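Local coordinates for protein BIM1 (Saccharomyces cerevisiae, PDB 2QJX), which binds microtubules, including their plus ends, as an EB1 (MAPRE) family member, here represented by its calponin-homology domain, at residues 34-40 with 68-72; 39-43 with 101-105. One frame throughout, in Å; residues are numbered along the deposited sequence.

Interaction 1 of 2, residues 34-40 with 68-72; sequences GTGAAYC and NYKIL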
loop_
_atom_site.group_PDB
_atom_site.type_symbol
_atom_site.label_atom_id
_atom_site.label_comp_id
_atom_site.label_asym_id
_atom_site.label_seq_id
_atom_site.Cartn_x
_atom_site.Cartn_y
_atom_site.Cartn_z
ATOM N N GLY A 34 -5.982 -1.153 -5.820
ATOM C CA GLY A 34 -7.237 -1.212 -5.098
ATOM C C GLY A 34 -7.342 -2.352 -4.101
ATOM O O GLY A 34 -8.190 -2.299 -3.210
ATOM N N THR A 35 -6.489 -3.372 -4.230
ATOM C CA THR A 35 -6.548 -4.520 -3.320
ATOM C C THR A 35 -6.041 -4.163 -1.932
ATOM O O THR A 35 -6.249 -4.912 -0.981
ATOM C CB THR A 35 -5.722 -5.725 -3.830
ATOM O OG1 THR A 35 -4.321 -5.447 -3.690
ATOM C CG2 THR A 35 -6.037 -6.008 -5.291
ATOM N N GLY A 36 -5.364 -3.022 -1.833
ATOM C CA GLY A 36 -4.845 -2.564 -0.556
ATOM C C GLY A 36 -3.536 -3.168 -0.075
ATOM O O GLY A 36 -2.950 -2.679 0.893
ATOM N N ALA A 37 -3.070 -4.222 -0.736
ATOM C CA ALA A 37 -1.833 -4.887 -0.339
ATOM C C ALA A 37 -0.605 -3.968 -0.447
ATOM O O ALA A 37 0.181 -3.851 0.501
ATOM C CB ALA A 37 -1.634 -6.145 -1.181
ATOM N N ALA A 38 -0.440 -3.320 -1.594
ATOM C CA ALA A 38 0.693 -2.420 -1.795
ATOM C C ALA A 38 0.670 -1.267 -0.793
ATOM O O ALA A 38 1.713 -0.873 -0.271
ATOM C CB ALA A 38 0.691 -1.875 -3.228
ATOM N N TYR A 39 -0.516 -0.720 -0.529
ATOM C CA TYR A 39 -0.644 0.382 0.425
ATOM C C TYR A 39 -0.098 -0.047 1.784
ATOM O O TYR A 39 0.642 0.696 2.436
ATOM C CB TYR A 39 -2.113 0.792 0.572
ATOM C CG TYR A 39 -2.736 1.354 -0.687
ATOM C CD1 TYR A 39 -4.118 1.316 -0.875
ATOM C CD2 TYR A 39 -1.950 1.922 -1.692
ATOM C CE1 TYR A 39 -4.703 1.821 -2.034
ATOM C CE2 TYR A 39 -2.525 2.436 -2.854
ATOM C CZ TYR A 39 -3.901 2.379 -3.019
ATOM O OH TYR A 39 -4.472 2.867 -4.175
ATOM N N CYS A 40 -0.477 -1.247 2.214
ATOM C CA CYS A 40 -0.009 -1.772 3.490
ATOM C C CYS A 40 1.506 -1.847 3.517
ATOM O O CYS A 40 2.130 -1.426 4.488
ATOM C CB CYS A 40 -0.559 -3.180 3.742
ATOM S SG CYS A 40 -2.277 -3.238 4.270
ATOM N N ASN A 68 -7.047 -6.295 4.073
ATOM C CA ASN A 68 -5.891 -5.437 3.858
ATOM C C ASN A 68 -6.202 -4.023 4.310
ATOM O O ASN A 68 -5.382 -3.372 4.955
ATOM C CB ASN A 68 -5.485 -5.433 2.384
ATOM C CG ASN A 68 -5.014 -6.790 1.916
ATOM O OD1 ASN A 68 -4.622 -7.631 2.726
ATOM N ND2 ASN A 68 -5.031 -7.008 0.606
ATOM N N TYR A 69 -7.395 -3.547 3.985
ATOM C CA TYR A 69 -7.774 -2.201 4.381
ATOM C C TYR A 69 -7.956 -2.048 5.890
ATOM O O TYR A 69 -7.679 -0.987 6.446
ATOM C CB TYR A 69 -9.028 -1.760 3.623
ATOM C CG TYR A 69 -8.710 -1.338 2.212
ATOM C CD1 TYR A 69 -9.051 -2.138 1.120
ATOM C CD2 TYR A 69 -8.005 -0.160 1.971
ATOM C CE1 TYR A 69 -8.689 -1.773 -0.175
ATOM C CE2 TYR A 69 -7.640 0.212 0.683
ATOM C CZ TYR A 69 -7.981 -0.597 -0.382
ATOM O OH TYR A 69 -7.596 -0.229 -1.650
ATOM N N LYS A 70 -8.402 -3.097 6.568
ATOM C CA LYS A 70 -8.553 -2.996 8.011
ATOM C C LYS A 70 -7.160 -2.939 8.644
ATOM O O LYS A 70 -6.946 -2.255 9.648
ATOM C CB LYS A 70 -9.382 -4.169 8.537
ATOM C CG LYS A 70 -10.847 -4.020 8.135
ATOM C CD LYS A 70 -11.763 -5.086 8.711
ATOM C CE LYS A 70 -13.214 -4.776 8.341
ATOM N NZ LYS A 70 -14.161 -5.865 8.713
ATOM N N ILE A 71 -6.209 -3.639 8.035
ATOM C CA ILE A 71 -4.828 -3.629 8.513
ATOM C C ILE A 71 -4.251 -2.237 8.262
ATOM O O ILE A 71 -3.550 -1.691 9.114
ATOM C CB ILE A 71 -3.969 -4.688 7.773
ATOM C CG1 ILE A 71 -4.332 -6.090 8.273
ATOM C CG2 ILE A 71 -2.474 -4.412 7.995
ATOM C CD1 ILE A 71 -3.743 -7.238 7.435
ATOM N N LEU A 72 -4.552 -1.665 7.095
ATOM C CA LEU A 72 -4.064 -0.328 6.753
ATOM C C LEU A 72 -4.670 0.704 7.701
ATOM O O LEU A 72 -3.974 1.585 8.213
ATOM C CB LEU A 72 -4.438 0.029 5.308
ATOM C CG LEU A 72 -3.876 1.347 4.767
ATOM C CD1 LEU A 72 -2.375 1.211 4.586
ATOM C CD2 LEU A 72 -4.532 1.696 3.428
#
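In the calponin-homology fold, the turn leading into helix 37-47 and that helix's first turn pack against the middle of helix 62-78. Y69, C40 and N68 bury the most area. The Y69 side chain reaches back to the turn, where its OH donates a 2.7 Å hydrogen bond to G34 O. Its ring lies against the N-cap residue G36, whose CA sits 4.1 Å from the ring centroid in a CH-pi contact. At phi 81° a CB on G36 would jam against T35 O and also come 3.1 Å from Y69 CE1 and 3.2 Å from N68 CB; without one, the CA atoms of G36 and N68 approach to 5.4 Å. N68 ND2 donates to T35 O (2.9 Å, nearly linear), while its OD1 accepts from K56 N, so one amide ties the 3-10 turn at T35 to the backbone at K56. One helical turn after G36, C40 lodges against helix 62-78: its SG lies 3.9 Å from I71 CG2, 4.1 Å from L72 CB and 3.2 Å from N68 O.

Interaction 2 of 2, residues 39-43 with 101-105; sequences YCQIM and FLQWL
This is a buried, apolar helix-helix contact near the centre of the domain, between the N-terminal and central part of helix 37-47 and the middle of helix 95-112. Both segments are alpha-helical and nearly parallel, with 8° between their directions and 11.2 Å between axes at closest approach. In register, the CA atoms of Y39 and L102 stand 7.6 Å apart and those of I42 and L105 7.5 Å. Side chains alone fill the gap, without hydrogen bonds across. Y39 (chi1 m, chi2 156°) and F101 (chi1 t, chi2 64°) form a T-shaped pair, the F101 edge meeting the Y39 face, centroids 4.8 Å apart and planes at 72°. L105 (m, t) points toward helix 37-47, its CD1 3.2 Å from Y39 CD2 and 4.2 Å from I42 CD1, its CD2 4.0 Å from SE of selenomethionine M43 (m, m, m). I42 CD1 also meets L102 CD1 at 3.9 Å. Y39 OH is hydrogen-bonded to N98 OD1. Such near-parallel helix packing is characteristic of the all-helical calponin-homology fold.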
loop_
_atom_site.group_PDB
_atom_site.type_symbol
_atom_site.label_atom_id
_atom_site.label_comp_id
_atom_site.label_asym_id
_atom_site.label_seq_id
_atom_site.Cartn_x
_atom_site.Cartn_y
_atom_site.Cartn_z
ATOM N N TYR A 39 -0.516 -0.720 -0.529
ATOM C CA TYR A 39 -0.644 0.382 0.425
ATOM C C TYR A 39 -0.098 -0.047 1.784
ATOM O O TYR A 39 0.642 0.696 2.436
ATOM C CB TYR A 39 -2.113 0.792 0.572
ATOM C CG TYR A 39 -2.736 1.354 -0.687
ATOM C CD1 TYR A 39 -4.118 1.316 -0.875
ATOM C CD2 TYR A 39 -1.950 1.922 -1.692
ATOM C CE1 TYR A 39 -4.703 1.821 -2.034
ATOM C CE2 TYR A 39 -2.525 2.436 -2.854
ATOM C CZ TYR A 39 -3.901 2.379 -3.019
ATOM O OH TYR A 39 -4.472 2.867 -4.175
ATOM N N CYS A 40 -0.477 -1.247 2.214
ATOM C CA CYS A 40 -0.009 -1.772 3.490
ATOM C C CYS A 40 1.506 -1.847 3.517
ATOM O O CYS A 40 2.130 -1.426 4.488
ATOM C CB CYS A 40 -0.559 -3.180 3.742
ATOM S SG CYS A 40 -2.277 -3.238 4.270
ATOM N N GLN A 41 2.104 -2.397 2.463
ATOM C CA GLN A 41 3.553 -2.525 2.455
ATOM C C GLN A 41 4.296 -1.206 2.338
ATOM O O GLN A 41 5.433 -1.099 2.795
ATOM C CB GLN A 41 4.034 -3.497 1.376
ATOM C CG GLN A 41 5.544 -3.718 1.469
ATOM C CD GLN A 41 6.004 -5.031 0.895
ATOM O OE1 GLN A 41 5.497 -5.487 -0.129
ATOM N NE2 GLN A 41 6.990 -5.643 1.542
ATOM N N ILE A 42 3.685 -0.199 1.723
ATOM C CA ILE A 42 4.360 1.092 1.657
ATOM C C ILE A 42 4.468 1.565 3.106
ATOM O O ILE A 42 5.509 2.068 3.539
ATOM C CB ILE A 42 3.565 2.132 0.848
ATOM C CG1 ILE A 42 3.604 1.767 -0.636
ATOM C CG2 ILE A 42 4.164 3.521 1.050
ATOM C CD1 ILE A 42 2.869 2.748 -1.520
HETATM N N MSE A 43 3.390 1.391 3.863
HETATM C CA MSE A 43 3.407 1.792 5.265
HETATM C C MSE A 43 4.404 0.938 6.051
HETATM O O MSE A 43 5.022 1.416 7.004
HETATM C CB MSE A 43 2.008 1.680 5.871
HETATM C CG MSE A 43 0.997 2.668 5.281
HETATM SE SE MSE A 43 1.475 4.543 5.515
HETATM C CE MSE A 43 0.662 4.851 7.240
ATOM N N PHE A 101 -4.855 8.333 -3.754
ATOM C CA PHE A 101 -4.334 7.777 -2.510
ATOM C C PHE A 101 -2.852 7.437 -2.662
ATOM O O PHE A 101 -2.056 7.687 -1.755
ATOM C CB PHE A 101 -5.134 6.531 -2.109
ATOM C CG PHE A 101 -4.913 6.105 -0.686
ATOM C CD1 PHE A 101 -5.298 6.929 0.367
ATOM C CD2 PHE A 101 -4.305 4.889 -0.397
ATOM C CE1 PHE A 101 -5.079 6.550 1.691
ATOM C CE2 PHE A 101 -4.081 4.500 0.923
ATOM C CZ PHE A 101 -4.470 5.335 1.970
ATOM N N LEU A 102 -2.479 6.872 -3.806
ATOM C CA LEU A 102 -1.082 6.523 -4.044
ATOM C C LEU A 102 -0.225 7.786 -4.093
ATOM O O LEU A 102 0.917 7.788 -3.624
ATOM C CB LEU A 102 -0.933 5.742 -5.350
ATOM C CG LEU A 102 0.477 5.240 -5.670
ATOM C CD1 LEU A 102 0.969 4.318 -4.553
ATOM C CD2 LEU A 102 0.470 4.508 -7.005
ATOM N N GLN A 103 -0.769 8.862 -4.659
ATOM C CA GLN A 103 -0.023 10.114 -4.723
ATOM C C GLN A 103 0.283 10.579 -3.307
ATOM O O GLN A 103 1.410 10.969 -3.013
ATOM C CB GLN A 103 -0.815 11.198 -5.459
ATOM C CG GLN A 103 -1.087 10.882 -6.922
ATOM C CD GLN A 103 -1.905 11.961 -7.611
ATOM O OE1 GLN A 103 -2.890 12.453 -7.062
ATOM N NE2 GLN A 103 -1.508 12.321 -8.824
ATOM N N TRP A 104 -0.712 10.533 -2.425
ATOM C CA TRP A 104 -0.487 10.954 -1.046
ATOM C C TRP A 104 0.498 10.025 -0.338
ATOM O O TRP A 104 1.366 10.480 0.412
ATOM C CB TRP A 104 -1.791 10.979 -0.249
ATOM C CG TRP A 104 -1.561 11.336 1.199
ATOM C CD1 TRP A 104 -1.476 12.592 1.734
ATOM C CD2 TRP A 104 -1.315 10.424 2.279
ATOM N NE1 TRP A 104 -1.193 12.518 3.078
ATOM C CE2 TRP A 104 -1.087 11.200 3.439
ATOM C CE3 TRP A 104 -1.263 9.026 2.378
ATOM C CZ2 TRP A 104 -0.810 10.623 4.687
ATOM C CZ3 TRP A 104 -0.986 8.453 3.623
ATOM C CH2 TRP A 104 -0.764 9.254 4.758
ATOM N N LEU A 105 0.361 8.722 -0.561
ATOM C CA LEU A 105 1.259 7.771 0.078
ATOM C C LEU A 105 2.708 8.038 -0.299
ATOM O O LEU A 105 3.601 7.995 0.555
ATOM C CB LEU A 105 0.878 6.336 -0.298
ATOM C CG LEU A 105 -0.316 5.774 0.475
ATOM C CD1 LEU A 105 -0.750 4.450 -0.129
ATOM C CD2 LEU A 105 0.069 5.585 1.932
#

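In the fold
After helix 12-23, the chain reaches the turn at 34-36 and helix 37-47, the element common to both interactions. Interaction 1 closes the shorter loop, with 27 residues between its segments, by bringing helix 62-78 back against 34-40. Interaction 2 closes a longer one of 57 residues when helix 95-112 reaches 39-43. Both start from the same part of the chain, so the shorter closure nests largely inside the longer, sharing Y39 and C40. Helix 37-47 thus packs on both other helices, which also meet each other. With centres about 9 Å apart, the contacts merge at L72: its CD1 meets M43 CG at 3.7 Å and its CD2 F101 CE2 at 3.8 Å, tying three helices into one core.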